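Local coordinates for protein beta-fructofuranosidase (Arthrobacter, PDB 3WPU) that belongs to the levansucrase/invertase family, whose members are enzymes built on a five-bladed beta-propeller, at residues W75-L80 / L430-I435; F352-R357 / Q419-Y424. All coordinates share one frame; numbering follows the deposited sequence.

Contact 1 of 2, residues W75-L80 / L430-I435; sequences WDTWPL and LVQSFI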
loop_
_atom_site.group_PDB
_atom_site.type_symbol
_atom_site.label_atom_id
_atom_site.label_comp_id
_atom_site.label_asym_id
_atom_site.label_seq_id
_atom_site.Cartn_x
_atom_site.Cartn_y
_atom_site.Cartn_z
ATOM N N TRP A 75 -8.737 -3.723 -7.225
ATOM C CA TRP A 75 -8.386 -2.651 -6.287
ATOM C C TRP A 75 -6.934 -2.761 -5.872
ATOM O O TRP A 75 -6.068 -2.566 -6.755
ATOM C CB TRP A 75 -9.398 -2.435 -5.145
ATOM C CG TRP A 75 -9.734 -3.554 -4.111
ATOM C CD1 TRP A 75 -9.567 -3.448 -2.752
ATOM C CD2 TRP A 75 -10.350 -4.848 -4.321
ATOM N NE1 TRP A 75 -10.013 -4.557 -2.121
ATOM C CE2 TRP A 75 -10.489 -5.446 -3.050
ATOM C CE3 TRP A 75 -10.809 -5.553 -5.454
ATOM C CZ2 TRP A 75 -11.032 -6.719 -2.875
ATOM C CZ3 TRP A 75 -11.350 -6.818 -5.280
ATOM C CH2 TRP A 75 -11.471 -7.388 -3.997
ATOM N N ASP A 76 -6.633 -3.037 -4.613
ATOM C CA ASP A 76 -5.227 -2.962 -4.169
ATOM C C ASP A 76 -4.304 -3.713 -5.136
ATOM O O ASP A 76 -4.542 -4.875 -5.440
ATOM C CB ASP A 76 -4.989 -3.584 -2.809
ATOM C CG ASP A 76 -5.888 -3.070 -1.716
ATOM O OD1 ASP A 76 -6.812 -2.278 -1.941
ATOM O OD2 ASP A 76 -5.654 -3.516 -0.583
ATOM N N THR A 77 -3.250 -3.041 -5.588
ATOM C CA THR A 77 -2.350 -3.569 -6.584
ATOM C C THR A 77 -0.920 -3.370 -6.090
ATOM O O THR A 77 -0.606 -2.362 -5.432
ATOM C CB THR A 77 -2.596 -2.894 -7.928
ATOM O OG1 THR A 77 -3.945 -3.230 -8.340
ATOM C CG2 THR A 77 -1.587 -3.307 -8.972
ATOM N N TRP A 78 -0.069 -4.318 -6.439
ATOM C CA TRP A 78 1.369 -4.199 -6.168
ATOM C C TRP A 78 2.258 -4.743 -7.280
ATOM O O TRP A 78 1.913 -5.708 -7.973
ATOM C CB TRP A 78 1.757 -4.829 -4.839
ATOM C CG TRP A 78 1.387 -6.278 -4.640
ATOM C CD1 TRP A 78 2.196 -7.363 -4.807
ATOM C CD2 TRP A 78 0.134 -6.778 -4.175
ATOM N NE1 TRP A 78 1.519 -8.520 -4.470
ATOM C CE2 TRP A 78 0.238 -8.182 -4.102
ATOM C CE3 TRP A 78 -1.093 -6.171 -3.852
ATOM C CZ2 TRP A 78 -0.834 -8.994 -3.695
ATOM C CZ3 TRP A 78 -2.135 -6.968 -3.431
ATOM C CH2 TRP A 78 -2.013 -8.377 -3.395
ATOM N N PRO A 79 3.451 -4.131 -7.428
ATOM C CA PRO A 79 4.426 -4.582 -8.421
ATOM C C PRO A 79 5.275 -5.745 -7.893
ATOM O O PRO A 79 5.148 -6.132 -6.749
ATOM C CB PRO A 79 5.305 -3.336 -8.611
ATOM C CG PRO A 79 5.319 -2.716 -7.263
ATOM C CD PRO A 79 3.932 -2.948 -6.695
ATOM N N LEU A 80 6.117 -6.283 -8.753
ATOM C CA LEU A 80 7.132 -7.233 -8.355
ATOM C C LEU A 80 8.352 -6.427 -7.906
ATOM O O LEU A 80 8.817 -5.542 -8.645
ATOM C CB LEU A 80 7.472 -8.088 -9.557
ATOM C CG LEU A 80 8.236 -9.363 -9.384
ATOM C CD1 LEU A 80 7.665 -10.164 -8.213
ATOM C CD2 LEU A 80 8.121 -10.126 -10.711
ATOM N N LEU A 430 6.488 8.273 -7.598
ATOM C CA LEU A 430 5.247 8.009 -8.346
ATOM C C LEU A 430 4.253 7.253 -7.448
ATOM O O LEU A 430 4.621 6.436 -6.622
ATOM C CB LEU A 430 5.517 7.242 -9.629
ATOM C CG LEU A 430 6.426 7.894 -10.674
ATOM C CD1 LEU A 430 6.446 7.048 -11.949
ATOM C CD2 LEU A 430 5.984 9.328 -10.995
ATOM N N VAL A 431 2.975 7.555 -7.584
ATOM C CA VAL A 431 1.990 6.988 -6.691
ATOM C C VAL A 431 0.866 6.400 -7.524
ATOM O O VAL A 431 0.219 7.110 -8.319
ATOM C CB VAL A 431 1.423 8.020 -5.692
ATOM C CG1 VAL A 431 0.418 7.333 -4.772
ATOM C CG2 VAL A 431 2.554 8.697 -4.893
ATOM N N GLN A 432 0.653 5.094 -7.370
ATOM C CA GLN A 432 -0.463 4.406 -8.042
ATOM C C GLN A 432 -1.552 4.143 -7.012
ATOM O O GLN A 432 -1.282 4.024 -5.839
ATOM C CB GLN A 432 -0.004 3.104 -8.698
ATOM C CG GLN A 432 0.673 2.079 -7.783
ATOM C CD GLN A 432 -0.225 0.964 -7.302
ATOM O OE1 GLN A 432 -1.472 1.042 -7.383
ATOM N NE2 GLN A 432 0.390 -0.086 -6.793
ATOM N N SER A 433 -2.812 4.104 -7.464
ATOM C CA SER A 433 -3.951 3.941 -6.563
ATOM C C SER A 433 -5.122 3.412 -7.391
ATOM O O SER A 433 -5.041 3.475 -8.608
ATOM C CB SER A 433 -4.335 5.297 -5.952
ATOM O OG SER A 433 -4.689 6.264 -6.930
ATOM N N PHE A 434 -6.163 2.903 -6.734
ATOM C CA PHE A 434 -7.371 2.480 -7.455
ATOM C C PHE A 434 -8.474 3.459 -7.196
ATOM O O PHE A 434 -8.565 4.088 -6.149
ATOM C CB PHE A 434 -7.785 1.044 -7.077
ATOM C CG PHE A 434 -8.602 0.941 -5.809
ATOM C CD1 PHE A 434 -9.977 1.085 -5.815
ATOM C CD2 PHE A 434 -7.993 0.747 -4.580
ATOM C CE1 PHE A 434 -10.718 0.999 -4.639
ATOM C CE2 PHE A 434 -8.717 0.666 -3.401
ATOM C CZ PHE A 434 -10.089 0.817 -3.419
ATOM N N ILE A 435 -9.409 3.498 -8.138
ATOM C CA ILE A 435 -10.577 4.372 -8.035
ATOM C C ILE A 435 -11.731 3.700 -7.294
ATOM O O ILE A 435 -12.132 2.568 -7.632
ATOM C CB ILE A 435 -11.078 4.728 -9.444
ATOM C CG1 ILE A 435 -10.014 5.509 -10.220
ATOM C CG2 ILE A 435 -12.364 5.548 -9.351
ATOM C CD1 ILE A 435 -10.339 5.754 -11.679
HETATM O O HOH W 1 -3.008 -0.094 -5.307
#
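Phe434 and Trp75 meet because Phe434 CG sits between its backbone N and carbonyl carbon (chi1 83°), which lays the ring flat over Trp75 CB. Gln432 takes the same kind of first torsion (chi1 57°). Its chain then bends at chi2 and sends the amide to Thr77. The Phe434 ring offers its face to Trp75 CB, a CH-pi contact with CB 3.4 Å from the ring centroid and almost exactly on the ring normal. The Trp75 indole turns its edge to the same ring, in an edge-to-face pair with planes at 71°. Its five-membered ring centroid lies 5.5 Å from that of Phe434. Gln432 NE2 donates to Thr77 O at 2.8 Å, and the bond is nearly straight. The acceptor lies in the amide plane, but NE2 stands above the Thr77 carbonyl plane. Arg339 is a second donor to Thr77 O. A water joins the other end of the amide to the strand: it accepts from Thr77 N at 3.0 Å and lies 2.8 Å from Gln432 OE1, to which it can donate. The amide thus meets Thr77 O directly and Thr77 N through the water. Asp76 OD1 lies 3.8 Å from Phe434 CE2, obliquely placed to the ring, and probably also bonds Ser422 OG in the conformer modelled. A glycerol, probably from the crystallisation liquor, is hydrogen-bonded to Trp75 NE1 and Asp76 OD2. The contact is buried near the centre of the chain. It joins strands of two different sheets beside this glycerol, a position consistent with the central cavity of a five-bladed beta-propeller.

Contact 2 of 2, residues F352-R357 / Q419-Y424; sequences FTISHR and QAYSHY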
loop_
_atom_site.group_PDB
_atom_site.type_symbol
_atom_site.label_atom_id
_atom_site.label_comp_id
_atom_site.label_asym_id
_atom_site.label_seq_id
_atom_site.Cartn_x
_atom_site.Cartn_y
_atom_site.Cartn_z
ATOM N N PHE A 352 4.966 5.292 4.926
ATOM C CA PHE A 352 3.709 5.741 4.320
ATOM C C PHE A 352 2.594 4.758 4.653
ATOM O O PHE A 352 2.769 3.555 4.621
ATOM C CB PHE A 352 3.842 5.881 2.813
ATOM C CG PHE A 352 4.737 6.997 2.365
ATOM C CD1 PHE A 352 4.357 8.329 2.544
ATOM C CD2 PHE A 352 5.978 6.723 1.795
ATOM C CE1 PHE A 352 5.142 9.355 2.094
ATOM C CE2 PHE A 352 6.779 7.761 1.355
ATOM C CZ PHE A 352 6.377 9.077 1.533
ATOM N N THR A 353 1.406 5.302 4.906
ATOM C CA THR A 353 0.254 4.479 5.208
ATOM C C THR A 353 -0.957 5.199 4.619
ATOM O O THR A 353 -0.850 6.355 4.212
ATOM C CB THR A 353 0.158 4.216 6.731
ATOM O OG1 THR A 353 -0.846 3.229 7.018
ATOM C CG2 THR A 353 -0.113 5.504 7.496
ATOM N N ILE A 354 -2.045 4.469 4.529
ATOM C CA ILE A 354 -3.296 4.959 3.940
ATOM C C ILE A 354 -4.386 4.961 4.996
ATOM O O ILE A 354 -4.472 4.012 5.769
ATOM C CB ILE A 354 -3.727 4.011 2.795
ATOM C CG1 ILE A 354 -2.507 3.566 1.941
ATOM C CG2 ILE A 354 -4.813 4.672 1.973
ATOM C CD1 ILE A 354 -1.697 4.681 1.341
ATOM N N SER A 355 -5.285 5.967 4.979
ATOM C CA SER A 355 -6.397 6.002 5.910
ATOM C C SER A 355 -7.631 6.596 5.260
ATOM O O SER A 355 -7.517 7.371 4.311
ATOM C CB SER A 355 -6.055 6.816 7.144
ATOM O OG SER A 355 -6.839 6.423 8.240
ATOM N N HIS A 356 -8.778 6.238 5.814
ATOM C CA HIS A 356 -10.074 6.777 5.382
ATOM C C HIS A 356 -10.445 7.969 6.257
ATOM O O HIS A 356 -10.028 8.072 7.401
ATOM C CB HIS A 356 -11.152 5.733 5.560
ATOM C CG HIS A 356 -11.051 4.568 4.621
ATOM N ND1 HIS A 356 -11.126 4.693 3.252
ATOM C CD2 HIS A 356 -10.902 3.248 4.870
ATOM C CE1 HIS A 356 -11.057 3.494 2.701
ATOM N NE2 HIS A 356 -10.890 2.604 3.663
ATOM N N ARG A 357 -11.298 8.854 5.748
ATOM C CA ARG A 357 -11.769 9.967 6.550
ATOM C C ARG A 357 -12.611 9.473 7.722
ATOM O O ARG A 357 -12.456 9.961 8.853
ATOM C CB ARG A 357 -12.594 10.932 5.697
ATOM C CG ARG A 357 -13.186 12.070 6.499
ATOM C CD ARG A 357 -13.657 13.222 5.617
ATOM N NE ARG A 357 -14.121 14.355 6.415
ATOM C CZ ARG A 357 -14.862 15.360 5.943
ATOM N NH1 ARG A 357 -15.219 15.410 4.665
ATOM N NH2 ARG A 357 -15.245 16.336 6.754
ATOM N N GLN A 419 -11.925 9.344 -4.828
ATOM C CA GLN A 419 -11.427 9.040 -6.170
ATOM C C GLN A 419 -10.319 8.020 -6.187
ATOM O O GLN A 419 -10.046 7.435 -7.228
ATOM C CB GLN A 419 -10.937 10.303 -6.898
ATOM C CG GLN A 419 -9.670 10.900 -6.292
ATOM C CD GLN A 419 -9.180 12.124 -7.036
ATOM O OE1 GLN A 419 -9.940 12.808 -7.733
ATOM N NE2 GLN A 419 -7.895 12.387 -6.928
ATOM N N ALA A 420 -9.642 7.870 -5.047
ATOM C CA ALA A 420 -8.441 7.055 -4.965
ATOM C C ALA A 420 -8.329 6.416 -3.584
ATOM O O ALA A 420 -8.662 7.036 -2.563
ATOM C CB ALA A 420 -7.216 7.919 -5.249
ATOM N N TYR A 421 -7.881 5.166 -3.567
ATOM C CA TYR A 421 -7.541 4.476 -2.329
ATOM C C TYR A 421 -6.452 3.413 -2.571
ATOM O O TYR A 421 -6.036 3.176 -3.724
ATOM C CB TYR A 421 -8.785 3.915 -1.585
ATOM C CG TYR A 421 -8.515 3.828 -0.108
ATOM C CD1 TYR A 421 -8.284 4.978 0.626
ATOM C CD2 TYR A 421 -8.399 2.599 0.535
ATOM C CE1 TYR A 421 -7.976 4.926 1.967
ATOM C CE2 TYR A 421 -8.053 2.523 1.879
ATOM C CZ TYR A 421 -7.855 3.689 2.598
ATOM O OH TYR A 421 -7.532 3.670 3.957
ATOM N N SER A 422 -5.958 2.859 -1.455
ATOM C CA SER A 422 -4.892 1.859 -1.430
ATOM C C SER A 422 -3.670 2.288 -2.236
ATOM O O SER A 422 -3.036 1.488 -2.951
ATOM C CB SER A 422 -5.428 0.498 -1.864
ATOM O OG SER A 422 -6.429 0.084 -0.947
ATOM N N HIS A 423 -3.304 3.548 -2.062
ATOM C CA HIS A 423 -2.196 4.118 -2.771
ATOM C C HIS A 423 -0.909 3.352 -2.426
ATOM O O HIS A 423 -0.774 2.753 -1.345
ATOM C CB HIS A 423 -1.952 5.548 -2.332
ATOM C CG HIS A 423 -3.114 6.472 -2.499
ATOM N ND1 HIS A 423 -4.320 6.291 -1.865
ATOM C CD2 HIS A 423 -3.219 7.631 -3.186
ATOM C CE1 HIS A 423 -5.123 7.300 -2.163
ATOM N NE2 HIS A 423 -4.477 8.123 -2.965
ATOM N N TYR A 424 0.021 3.400 -3.359
ATOM C CA TYR A 424 1.310 2.745 -3.186
ATOM C C TYR A 424 2.359 3.634 -3.811
ATOM O O TYR A 424 2.248 4.011 -4.977
ATOM C CB TYR A 424 1.267 1.366 -3.857
ATOM C CG TYR A 424 2.589 0.650 -3.754
ATOM C CD1 TYR A 424 2.936 -0.055 -2.611
ATOM C CD2 TYR A 424 3.492 0.714 -4.794
ATOM C CE1 TYR A 424 4.172 -0.663 -2.486
ATOM C CE2 TYR A 424 4.733 0.090 -4.694
ATOM C CZ TYR A 424 5.062 -0.604 -3.566
ATOM O OH TYR A 424 6.294 -1.251 -3.436
#
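His356 lays its imidazole over one face of the Tyr421 ring in an offset stack. The ring centroids are 3.8 Å apart and the planes differ by 13°. His356 CE1 sits over the centre of the phenol ring, 3.2 Å from Tyr421 CZ, so the tip of the imidazole makes the closest approach. Ile354 takes the opposite face of the phenol with its CG2 methyl. The modelled separation there is too short to be trusted, but the ring is still packed from both sides. Tyr421 CG is anti to its backbone N (chi1 -153°), and the hydroxyl end reaches the backbone of Ser355, which lies at the ring edge. Tyr421 OH is 3.2 Å from Ser355 C. The amide nitrogens of Ser355 and His356 are near it, but at poor angles and not bonded. Tyr421 OH is hydrogen-bonded to Glu338, and His356 ND1 to Glu368. The Ile354 CD1 methyl lies 3.4 Å from His423 O and 3.8 Å from His423 CB. His423 O and ND1 are buried here with no partner in the model. Inside the propeller, the end of strand 348-355 and the loop after it pack against the corner leading into strand 423-425, which belongs to another sheet. The chemistry is one of ring stacking and methyl packing without direct polar bonding between the segments; the two glutamates would help fix how the rings are turned.

Contacts 1 and 2 have centres about 10 Å apart and touch directly. Strands 423-425 and 430-434 are antiparallel neighbours in one sheet, and Tyr424 N lies 2.9 Å from Gln432 O, a probable hydrogen bond. Ser422, where the chain turns a corner into strand 423-425, bridges the contacts. In the conformer given, Ser422 OG is 2.6 Å from Asp76 OD1, a probable hydrogen bond, and 3.4 Å from Phe434 CE2. Asp76 would then meet contact 2 with OD1 while OD2 bonds a glycerol. The Ser422 side chain is about 5 Å from a bound glycerol, probably the same one, against about 3 Å for Asp76, consistent with both contacts bordering one pocket.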